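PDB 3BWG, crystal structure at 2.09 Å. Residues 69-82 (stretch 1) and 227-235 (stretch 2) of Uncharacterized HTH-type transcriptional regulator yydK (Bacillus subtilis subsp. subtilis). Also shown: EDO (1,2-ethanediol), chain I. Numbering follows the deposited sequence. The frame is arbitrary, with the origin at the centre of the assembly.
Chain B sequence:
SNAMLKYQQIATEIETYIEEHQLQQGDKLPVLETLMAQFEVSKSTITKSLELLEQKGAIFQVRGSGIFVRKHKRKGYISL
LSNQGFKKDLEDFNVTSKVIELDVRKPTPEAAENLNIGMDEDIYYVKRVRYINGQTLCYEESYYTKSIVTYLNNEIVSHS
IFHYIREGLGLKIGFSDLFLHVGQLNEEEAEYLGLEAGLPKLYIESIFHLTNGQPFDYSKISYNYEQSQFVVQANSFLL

Stretch 1, residues 69-82: VRKHKRKGYISLLS
Stretch 2, residues 227-235: QSQFVVQAN

Two segments of one chain, at least 150 residues apart in sequence wherever they touch, bury 862 Å² between them through a short parallel strand pairing, flanked by side-chain contacts. Ile78 pairs with Phe230 (CA to CA 4.7 Å) and Ser79 with Val231 (CA to CA 5.1 Å), so residue numbers rise together along both strands.

From Ser228 onward stretch 2 is extended. Ser228 (phi/psi -152/147, chi1 p) sets CB 3.8 Å from Ile78 CD1, while its OG accepts a hydrogen bond from O1 of an ethanediol at 2.6 Å. Gln229 (-163/152, chi1 p, chi2 m) opens the backbone ladder: its O accepts from Ile78 N at 2.9 Å. Its side chain comes up to Tyr77, with Gln229 CG 3.7 Å from Tyr77 CD1, and a water accepts from Gln229 NE2 at 2.5 Å and donates to Gly76 O at 2.4 Å. Gly76 sits at phi 85°, a value that favours glycine.

Phe230 (-127/146, chi1 m, chi2 -91°) shares a sheet face with Ile78 (-83/131, chi1 m, chi2 144°, between wells), and Phe230 CD1 packs 3.7 Å from Ile78 CB. Leu80 (-61/-41, chi1 t, chi2 p) extends this apolar patch, its CB 4.1 Å from Phe230 CB.

Val231 (-120/150, chi1 p) carries two rungs of the ladder. Its N donates to Ile78 O at 2.9 Å and its O accepts from Leu80 N at 2.9 Å. Ile78, bonded through N to Gln229 and through O to Val231, likewise spans two residues of stretch 2; this alternation marks a parallel pair. On the face shared with Ser79 (-64/112, chi1 t), Val231 CG1 lies 3.6 Å from Tyr77 CB (Tyr77 -91/136, chi1 m, chi2 -92°) and 3.9 Å from the His72 ring centroid, over the ring face in a CH-pi contact.

Val232 (-143/135, chi1 p) continues the apolar contacts: CG1 is 4.2 Å from Leu80 CD2, CG2 3.9 Å from Leu81 CD1 (Leu81 chi1 m, chi2 t).

Beyond the ladder, polar side chains take over. Gln233 (-103/128, chi1 m, chi2 t, chi3 172°) reaches out so that OE1 accepts from His72 N at 2.9 Å; a side chain thus satisfies a loop backbone N. His72 (-53/151, chi1 p, chi2 83°) is steadied by ND1 donating to Lys73 O at 2.7 Å. The Arg70 guanidinium (chi1 t, chi2 p, chi3 t) lays one face against Gln233 CD, leaving its edge for acceptors: NH2 bonds weakly to Ala234 O at 3.5 Å, and NE donates to Asn235 OD1 (chi1 m) at 3.2 Å, nearly straight at 169°.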

# COMPACT_ATOMS: atom_id res chain seq x y z
N VAL B 69 13.73 10.50 -9.45
CA VAL B 69 13.59 9.12 -9.01
C VAL B 69 12.54 9.11 -7.89
O VAL B 69 12.58 9.94 -6.99
CB VAL B 69 14.98 8.52 -8.55
CG1 VAL B 69 14.84 7.09 -8.01
CG2 VAL B 69 16.00 8.50 -9.73
N ARG B 70 11.61 8.16 -7.96
CA ARG B 70 10.49 8.02 -7.07
C ARG B 70 10.70 6.85 -6.11
O ARG B 70 10.28 6.92 -4.94
CB ARG B 70 9.19 7.80 -7.91
CG ARG B 70 7.89 7.39 -7.13
CD ARG B 70 7.49 8.35 -6.02
NE ARG B 70 6.43 7.81 -5.14
CZ ARG B 70 6.62 7.20 -3.96
NH1 ARG B 70 7.83 7.00 -3.48
NH2 ARG B 70 5.57 6.80 -3.22
N LYS B 71 11.38 5.80 -6.59
CA LYS B 71 11.55 4.57 -5.87
C LYS B 71 12.01 4.88 -4.47
O LYS B 71 12.95 5.67 -4.25
CB LYS B 71 12.55 3.65 -6.58
CG LYS B 71 14.00 3.78 -6.10
CD LYS B 71 15.07 3.46 -7.16
CE LYS B 71 15.42 1.98 -7.24
NZ LYS B 71 16.24 1.63 -6.07
N HIS B 72 11.33 4.27 -3.53
CA HIS B 72 11.58 4.46 -2.11
C HIS B 72 13.06 4.24 -1.73
O HIS B 72 13.81 3.47 -2.41
CB HIS B 72 10.66 3.51 -1.33
CG HIS B 72 10.98 2.06 -1.54
ND1 HIS B 72 11.97 1.41 -0.83
CD2 HIS B 72 10.43 1.13 -2.36
CE1 HIS B 72 12.03 0.14 -1.23
NE2 HIS B 72 11.09 -0.05 -2.14
N LYS B 73 13.51 4.93 -0.68
CA LYS B 73 14.82 4.66 -0.08
C LYS B 73 14.76 3.34 0.71
O LYS B 73 13.67 2.75 0.83
CB LYS B 73 15.21 5.81 0.81
CG LYS B 73 15.59 7.05 0.00
CD LYS B 73 15.33 8.35 0.76
CE LYS B 73 16.36 8.57 1.84
NZ LYS B 73 16.37 9.99 2.29
N ARG B 74 15.90 2.89 1.24
CA ARG B 74 16.02 1.63 2.03
C ARG B 74 15.91 0.39 1.15
O ARG B 74 15.28 0.43 0.10
CB ARG B 74 14.98 1.53 3.14
CG ARG B 74 14.85 2.74 4.06
CD ARG B 74 13.84 2.49 5.16
NE ARG B 74 13.59 3.73 5.86
CZ ARG B 74 13.03 3.85 7.06
NH1 ARG B 74 12.62 2.78 7.74
NH2 ARG B 74 12.86 5.06 7.56
N LYS B 75 16.50 -0.70 1.62
CA LYS B 75 16.69 -1.93 0.87
C LYS B 75 16.12 -3.04 1.73
O LYS B 75 16.04 -2.89 2.97
CB LYS B 75 18.20 -2.15 0.62
CG LYS B 75 18.66 -1.83 -0.78
CD LYS B 75 20.05 -1.17 -0.95
CE LYS B 75 21.15 -1.61 -0.01
NZ LYS B 75 22.49 -1.53 -0.76
N GLY B 76 15.73 -4.15 1.12
CA GLY B 76 15.43 -5.36 1.90
C GLY B 76 14.04 -5.42 2.46
O GLY B 76 13.75 -6.28 3.29
N TYR B 77 13.20 -4.48 2.03
CA TYR B 77 11.75 -4.47 2.33
C TYR B 77 10.96 -5.22 1.23
O TYR B 77 11.23 -5.07 0.03
CB TYR B 77 11.22 -3.02 2.45
CG TYR B 77 11.63 -2.29 3.72
CD1 TYR B 77 10.82 -2.32 4.85
CD2 TYR B 77 12.81 -1.54 3.78
CE1 TYR B 77 11.14 -1.65 6.02
CE2 TYR B 77 13.14 -0.85 4.97
CZ TYR B 77 12.30 -0.93 6.07
OH TYR B 77 12.59 -0.27 7.24
N ILE B 78 10.00 -6.04 1.65
CA ILE B 78 9.12 -6.74 0.71
C ILE B 78 7.99 -5.77 0.34
O ILE B 78 7.38 -5.11 1.20
CB ILE B 78 8.48 -8.03 1.30
CG1 ILE B 78 9.55 -9.04 1.76
CG2 ILE B 78 7.46 -8.67 0.29
CD1 ILE B 78 9.11 -9.79 3.02
N SER B 79 7.77 -5.67 -0.95
CA SER B 79 6.69 -4.88 -1.48
C SER B 79 5.34 -5.46 -1.02
O SER B 79 4.95 -6.58 -1.36
CB SER B 79 6.81 -4.81 -3.00
OG SER B 79 5.64 -4.18 -3.47
N LEU B 80 4.65 -4.73 -0.18
CA LEU B 80 3.40 -5.24 0.36
C LEU B 80 2.38 -5.50 -0.76
O LEU B 80 1.69 -6.53 -0.75
CB LEU B 80 2.86 -4.25 1.39
CG LEU B 80 1.57 -4.59 2.14
CD1 LEU B 80 1.71 -5.74 3.11
CD2 LEU B 80 1.13 -3.33 2.82
N LEU B 81 2.32 -4.60 -1.74
CA LEU B 81 1.43 -4.74 -2.89
C LEU B 81 2.17 -5.42 -4.05
O LEU B 81 3.23 -4.96 -4.46
CB LEU B 81 0.84 -3.36 -3.31
CG LEU B 81 0.10 -2.56 -2.20
CD1 LEU B 81 -0.48 -1.23 -2.69
CD2 LEU B 81 -1.03 -3.38 -1.53
N SER B 82 1.60 -6.50 -4.58
CA SER B 82 2.27 -7.32 -5.60
C SER B 82 2.25 -6.63 -6.94
O SER B 82 1.21 -6.10 -7.36
CB SER B 82 1.55 -8.68 -5.76
OG SER B 82 1.09 -9.18 -4.51
N GLN B 227 11.97 -11.97 10.02
CA GLN B 227 12.54 -12.22 8.68
C GLN B 227 11.79 -11.42 7.59
O GLN B 227 11.98 -11.65 6.38
CB GLN B 227 12.53 -13.71 8.33
CG GLN B 227 13.25 -14.66 9.29
CD GLN B 227 14.75 -14.49 9.24
OE1 GLN B 227 15.28 -14.04 8.24
NE2 GLN B 227 15.44 -14.84 10.33
N SER B 228 10.96 -10.48 8.00
CA SER B 228 10.12 -9.73 7.03
C SER B 228 9.78 -8.33 7.52
O SER B 228 9.71 -8.08 8.73
CB SER B 228 8.87 -10.54 6.71
OG SER B 228 8.10 -10.64 7.88
N GLN B 229 9.67 -7.41 6.58
CA GLN B 229 9.23 -6.05 6.85
C GLN B 229 8.88 -5.57 5.49
O GLN B 229 9.49 -6.05 4.52
CB GLN B 229 10.32 -5.16 7.41
CG GLN B 229 11.70 -5.31 6.78
CD GLN B 229 12.48 -6.43 7.41
OE1 GLN B 229 12.51 -6.54 8.64
NE2 GLN B 229 13.11 -7.27 6.61
N PHE B 230 7.94 -4.62 5.41
CA PHE B 230 7.21 -4.29 4.17
C PHE B 230 7.25 -2.82 3.80
O PHE B 230 7.29 -1.97 4.67
CB PHE B 230 5.75 -4.78 4.22
CG PHE B 230 5.64 -6.24 4.54
CD1 PHE B 230 5.63 -7.19 3.51
CD2 PHE B 230 5.59 -6.66 5.85
CE1 PHE B 230 5.62 -8.55 3.79
CE2 PHE B 230 5.55 -8.04 6.15
CZ PHE B 230 5.58 -8.98 5.08
N VAL B 231 7.27 -2.54 2.51
CA VAL B 231 7.13 -1.21 2.04
C VAL B 231 5.89 -1.08 1.12
O VAL B 231 5.46 -2.03 0.44
CB VAL B 231 8.44 -0.66 1.36
CG1 VAL B 231 8.92 -1.54 0.13
CG2 VAL B 231 8.26 0.78 0.96
N VAL B 232 5.32 0.13 1.15
CA VAL B 232 4.29 0.52 0.24
C VAL B 232 4.47 1.98 -0.13
O VAL B 232 4.80 2.84 0.73
CB VAL B 232 2.87 0.14 0.76
CG1 VAL B 232 2.75 0.44 2.17
CG2 VAL B 232 1.74 0.74 -0.13
N GLN B 233 4.33 2.22 -1.44
CA GLN B 233 4.45 3.53 -2.02
C GLN B 233 3.02 3.98 -2.29
O GLN B 233 2.24 3.24 -2.89
CB GLN B 233 5.26 3.51 -3.32
CG GLN B 233 6.71 3.10 -3.16
CD GLN B 233 7.57 3.26 -4.45
OE1 GLN B 233 8.79 3.08 -4.38
NE2 GLN B 233 6.96 3.60 -5.59
N ALA B 234 2.68 5.17 -1.81
CA ALA B 234 1.36 5.73 -2.03
C ALA B 234 1.49 7.02 -2.83
O ALA B 234 2.35 7.85 -2.54
CB ALA B 234 0.67 6.00 -0.68
N ASN B 235 0.64 7.18 -3.83
CA ASN B 235 0.67 8.39 -4.65
C ASN B 235 -0.65 9.16 -4.57
O ASN B 235 -1.00 9.65 -3.47
CB ASN B 235 1.13 8.08 -6.10
CG ASN B 235 2.58 7.47 -6.13
OD1 ASN B 235 3.55 8.14 -6.52
ND2 ASN B 235 2.71 6.21 -5.68
C1 EDO I . 6.33 -9.40 10.51
O1 EDO I . 6.63 -8.99 9.21
C2 EDO I . 5.46 -10.61 10.34
O2 EDO I . 5.11 -10.97 11.65
O HOH W 1 12.23 -7.88 4.31